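Putative uncharacterized protein (Pseudomonas phage 201phi2-1, PDB 3R4V) is a phage tubulin-like protein of unassigned function, modelled with guanosine-5'-diphosphate bound in its N-terminal part. Local coordinates at residues P236-A241 against T261-H266. Sequence-based numbering, arbitrary orientation.
Sequences PSKEVA and TDDQIH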
loop_
_atom_site.group_PDB
_atom_site.type_symbol
_atom_site.label_atom_id
_atom_site.label_comp_id
_atom_site.label_asym_id
_atom_site.label_seq_id
_atom_site.Cartn_x
_atom_site.Cartn_y
_atom_site.Cartn_z
ATOM N N PRO A 236 23.103 21.451 -0.032
ATOM C CA PRO A 236 22.675 21.909 -1.361
ATOM C C PRO A 236 23.804 21.858 -2.388
ATOM O O PRO A 236 23.540 21.972 -3.587
ATOM C CB PRO A 236 22.228 23.355 -1.112
ATOM C CG PRO A 236 22.926 23.763 0.150
ATOM C CD PRO A 236 23.016 22.518 0.981
ATOM N N SER A 237 25.040 21.681 -1.931
ATOM C CA SER A 237 26.167 21.560 -2.846
ATOM C C SER A 237 26.135 20.236 -3.610
ATOM O O SER A 237 26.770 20.098 -4.654
ATOM C CB SER A 237 27.501 21.712 -2.100
ATOM O OG SER A 237 27.922 20.483 -1.535
ATOM N N LYS A 238 25.384 19.268 -3.095
ATOM C CA LYS A 238 25.344 17.931 -3.687
ATOM C C LYS A 238 24.222 17.748 -4.717
ATOM O O LYS A 238 24.048 16.661 -5.274
ATOM C CB LYS A 238 25.236 16.866 -2.590
ATOM C CG LYS A 238 26.467 16.768 -1.695
ATOM C CD LYS A 238 26.274 15.742 -0.586
ATOM C CE LYS A 238 26.031 14.348 -1.150
ATOM N NZ LYS A 238 25.671 13.358 -0.091
ATOM N N GLU A 239 23.460 18.805 -4.974
ATOM C CA GLU A 239 22.351 18.704 -5.912
ATOM C C GLU A 239 22.846 18.440 -7.329
ATOM O O GLU A 239 23.611 19.222 -7.876
ATOM C CB GLU A 239 21.497 19.972 -5.891
ATOM C CG GLU A 239 20.392 19.979 -6.940
ATOM C CD GLU A 239 19.598 21.269 -6.946
ATOM O OE1 GLU A 239 19.786 22.086 -6.019
ATOM O OE2 GLU A 239 18.785 21.466 -7.875
ATOM N N VAL A 240 22.403 17.328 -7.907
ATOM C CA VAL A 240 22.739 16.977 -9.281
ATOM C C VAL A 240 21.476 16.593 -10.043
ATOM O O VAL A 240 20.737 15.702 -9.626
ATOM C CB VAL A 240 23.736 15.808 -9.338
ATOM C CG1 VAL A 240 23.848 15.278 -10.757
ATOM C CG2 VAL A 240 25.095 16.244 -8.813
ATOM N N ALA A 241 21.221 17.279 -11.151
ATOM C CA ALA A 241 20.035 17.005 -11.951
ATOM C C ALA A 241 20.238 15.750 -12.788
ATOM O O ALA A 241 20.541 15.830 -13.976
ATOM C CB ALA A 241 19.714 18.198 -12.848
ATOM N N THR A 261 16.680 12.439 8.638
ATOM C CA THR A 261 17.356 11.189 8.975
ATOM C C THR A 261 18.537 10.878 8.055
ATOM O O THR A 261 19.462 10.163 8.444
ATOM C CB THR A 261 16.364 10.003 8.921
ATOM O OG1 THR A 261 15.619 10.055 7.695
ATOM C CG2 THR A 261 15.391 10.063 10.088
ATOM N N ASP A 262 18.493 11.416 6.839
ATOM C CA ASP A 262 19.482 11.118 5.805
ATOM C C ASP A 262 19.890 12.394 5.082
ATOM O O ASP A 262 19.129 13.359 5.038
ATOM C CB ASP A 262 18.904 10.142 4.778
ATOM C CG ASP A 262 18.279 8.922 5.415
ATOM O OD1 ASP A 262 17.141 9.025 5.921
ATOM O OD2 ASP A 262 18.920 7.855 5.404
ATOM N N ASP A 263 21.081 12.379 4.486
ATOM C CA ASP A 263 21.630 13.547 3.809
ATOM C C ASP A 263 20.942 13.853 2.472
ATOM O O ASP A 263 20.886 15.002 2.036
ATOM C CB ASP A 263 23.135 13.364 3.602
ATOM C CG ASP A 263 23.810 14.616 3.081
ATOM O OD1 ASP A 263 24.090 15.526 3.893
ATOM O OD2 ASP A 263 24.073 14.685 1.860
ATOM N N GLN A 264 20.437 12.821 1.810
ATOM C CA GLN A 264 19.641 13.028 0.606
ATOM C C GLN A 264 18.664 11.879 0.448
ATOM O O GLN A 264 18.976 10.736 0.804
ATOM C CB GLN A 264 20.517 13.189 -0.638
ATOM C CG GLN A 264 21.273 11.946 -1.051
ATOM C CD GLN A 264 22.257 12.227 -2.175
ATOM O OE1 GLN A 264 23.289 12.874 -1.967
ATOM N NE2 GLN A 264 21.940 11.758 -3.370
ATOM N N ILE A 265 17.469 12.194 -0.045
ATOM C CA ILE A 265 16.413 11.199 -0.225
ATOM C C ILE A 265 15.754 11.496 -1.563
ATOM O O ILE A 265 15.420 12.648 -1.834
ATOM C CB ILE A 265 15.336 11.251 0.898
ATOM C CG1 ILE A 265 15.986 11.336 2.283
ATOM C CG2 ILE A 265 14.392 10.035 0.814
ATOM C CD1 ILE A 265 15.017 11.636 3.406
ATOM N N HIS A 266 15.593 10.470 -2.398
ATOM C CA HIS A 266 14.970 10.613 -3.713
ATOM C C HIS A 266 13.727 9.769 -3.781
ATOM O O HIS A 266 13.766 8.581 -3.472
ATOM C CB HIS A 266 15.941 10.175 -4.810
ATOM C CG HIS A 266 17.285 10.833 -4.710
ATOM N ND1 HIS A 266 17.541 12.088 -5.222
ATOM C CD2 HIS A 266 18.436 10.423 -4.130
ATOM C CE1 HIS A 266 18.793 12.418 -4.969
ATOM N NE2 HIS A 266 19.359 11.428 -4.302
#
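Lys238 and Asp263 reach for each other from opposite directions and meet in a salt bridge, NZ of Lys238 lying 2.8 Å from OD2 of Asp263. The ammonium sits above the carboxylate plane, 36° out of it. The same NZ gives a second, weak hydrogen bond to OE1 of Gln264 at 3.1 Å, the two side chains crossing at about a right angle. One charged end joins two consecutive residues, while the lysine chain, bent at chi3 (61°), brings CE to 3.2 Å from OE1 of Gln264.

At the amide's other end NE2 of Gln264 donates to NE2 of His266, 2.8 Å away; the bond lies in the imidazole plane but is bent (140° at the hydrogen) and tilted from the amide plane. It probably helps keep OE1 facing Lys238. The ring is held by Ser231, bonded to ND1, and by Phe242, packed edge-to-face. Backbone hydrogen bonds between Asp263 and Leu234 and between Ile265 and Leu232 pair this backbone with strand 228-233 and the residue after it. These polar contacts illustrate how a loop lysine reaches across to the start of strand 264-270, antiparallel to 208-214 and 228-233, in a tubulin-like C-terminal domain.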